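Local structure of enoyl-CoA hydratase, EchA3 (Mycobacterium ulcerans, 6C7C) at residues A124-N129 against D180-P185. The protein probably acts as a lyase in lipid metabolism, as an enzyme of the enoyl-CoA hydratase/isomerase (crotonase) family. Residues are numbered along the deposited sequence; the frame is centred on the assembly and turned at random. Where two conformers were deposited one is given.
Sequences AAHAYN and DEISLP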
# COMPACT_ATOMS: atom_id res chain seq x y z
N ALA A 124 -17.69 2.65 9.39
CA ALA A 124 -17.87 4.00 9.91
C ALA A 124 -18.86 4.74 9.03
O ALA A 124 -19.27 4.26 7.97
CB ALA A 124 -16.53 4.73 10.01
N ALA A 125 -19.27 5.93 9.47
CA ALA A 125 -20.16 6.78 8.69
C ALA A 125 -19.40 7.97 8.08
O ALA A 125 -18.23 8.23 8.37
CB ALA A 125 -21.34 7.26 9.54
N HIS A 126 -20.12 8.71 7.24
CA HIS A 126 -19.49 9.71 6.38
C HIS A 126 -18.86 10.86 7.16
O HIS A 126 -17.89 11.48 6.69
CB HIS A 126 -20.51 10.27 5.39
CG HIS A 126 -20.76 9.39 4.20
ND1 HIS A 126 -19.78 9.11 3.27
CD2 HIS A 126 -21.88 8.77 3.77
CE1 HIS A 126 -20.29 8.34 2.32
NE2 HIS A 126 -21.56 8.12 2.60
N ALA A 127 -19.39 11.18 8.33
CA ALA A 127 -18.95 12.39 9.02
C ALA A 127 -18.00 12.13 10.18
O ALA A 127 -17.62 13.08 10.87
CB ALA A 127 -20.17 13.19 9.52
N TYR A 128 -17.59 10.89 10.41
CA TYR A 128 -16.80 10.58 11.60
C TYR A 128 -15.33 10.88 11.31
O TYR A 128 -14.72 10.29 10.40
CB TYR A 128 -17.00 9.13 12.03
CG TYR A 128 -18.44 8.79 12.40
CD1 TYR A 128 -19.36 9.80 12.67
CD2 TYR A 128 -18.86 7.47 12.52
CE1 TYR A 128 -20.66 9.51 13.03
CE2 TYR A 128 -20.18 7.16 12.88
CZ TYR A 128 -21.07 8.19 13.12
OH TYR A 128 -22.36 7.92 13.46
N ASN A 129 -14.76 11.81 12.07
CA ASN A 129 -13.37 12.19 11.89
C ASN A 129 -12.45 11.12 12.47
O ASN A 129 -12.64 10.67 13.60
CB ASN A 129 -13.09 13.54 12.53
CG ASN A 129 -13.72 14.67 11.76
OD1 ASN A 129 -14.07 14.51 10.59
ND2 ASN A 129 -13.79 15.84 12.37
N ASP A 180 -12.90 0.02 6.23
CA ASP A 180 -13.14 -0.87 5.11
C ASP A 180 -14.52 -0.68 4.50
O ASP A 180 -14.77 -1.20 3.41
CB ASP A 180 -12.96 -2.34 5.57
CG ASP A 180 -11.65 -2.57 6.28
OD1 ASP A 180 -10.59 -2.49 5.63
OD2 ASP A 180 -11.65 -2.82 7.51
N GLU A 181 -15.41 0.05 5.16
CA GLU A 181 -16.80 0.16 4.71
C GLU A 181 -17.46 1.39 5.31
O GLU A 181 -17.16 1.78 6.45
CB GLU A 181 -17.59 -1.12 5.08
CG GLU A 181 -19.06 -1.12 4.65
CD GLU A 181 -19.81 -2.40 5.06
OE1 GLU A 181 -19.17 -3.33 5.58
OE2 GLU A 181 -21.04 -2.45 4.85
N ILE A 182 -18.35 2.00 4.55
CA ILE A 182 -19.12 3.16 4.98
C ILE A 182 -20.59 2.77 5.05
O ILE A 182 -21.12 2.16 4.12
CB ILE A 182 -18.93 4.37 4.04
CG1 ILE A 182 -17.46 4.74 3.94
CG2 ILE A 182 -19.77 5.55 4.53
CD1 ILE A 182 -17.15 5.73 2.82
N SER A 183 -21.24 3.13 6.15
CA SER A 183 -22.68 2.96 6.26
C SER A 183 -23.29 4.23 6.83
O SER A 183 -22.59 5.12 7.32
CB SER A 183 -23.04 1.76 7.14
OG SER A 183 -22.67 2.03 8.46
N LEU A 184 -24.61 4.33 6.73
CA LEU A 184 -25.29 5.46 7.35
C LEU A 184 -25.14 5.33 8.86
O LEU A 184 -25.09 4.22 9.39
CB LEU A 184 -26.77 5.49 6.96
CG LEU A 184 -27.02 5.70 5.46
CD1 LEU A 184 -28.48 5.53 5.11
CD2 LEU A 184 -26.50 7.03 4.97
N PRO A 185 -25.05 6.46 9.58
CA PRO A 185 -24.75 6.39 11.02
C PRO A 185 -25.68 5.46 11.80
O PRO A 185 -25.23 4.79 12.74
CB PRO A 185 -24.90 7.85 11.48
CG PRO A 185 -24.74 8.69 10.22
CD PRO A 185 -25.26 7.84 9.09
O HOH W 1 -23.01 5.00 14.10
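Ala124 is gripped through both of its backbone polar atoms by segment 180-185, and this is where the contact is tightest. Its N donates to Glu181 O at 3.1 Å, while its O accepts from Ser183 N at 2.9 Å with an N-H...O angle of 161°. Ile182, the parallel bridge partner of Ala124, is thereby bracketed, and its CA adds a CA-H...O contact to the same Ala124 O at 3.2 Å. One residue on, the bonded pairing gives way to a CA-H...O contact from Ala125 CA to Ser183 O at 3.2 Å, as the chain enters the type I turn from Ala125 to Tyr128.

The turn carries His126 across Ile182 at nearly a right angle. In one of the two His126 conformers, Ile182 CG2, anti to its own backbone N, sits 3.6 Å from the centre of the His126 imidazole and only 10° off the ring normal, a CH-pi contact over the face that depends on this conformer. A more exposed, water-linked margin follows at Pro185, whose CG lies 3.8 Å from Ala125 CB. That methyl group also rests over one face of the Tyr128 ring, displaced toward its rim. Tyr128 OH lies against Pro185 CB at 3.2 Å, the two side chains crossing obliquely, and a water in the plane of the ring links Tyr128 OH to Pro185 O, donating to the carbonyl at 2.6 Å.

In the crotonase-type fold, the pairing places 181-182 as an outermost strand, within this chain, of the mixed sheet, parallel to 121-124. Glu181 turns its carboxylate to Arg191 and His121, Asp180 forms a salt bridge with Arg122, and Ile182 and His126 both pack against helix 170-176, which leads into strand 181-182.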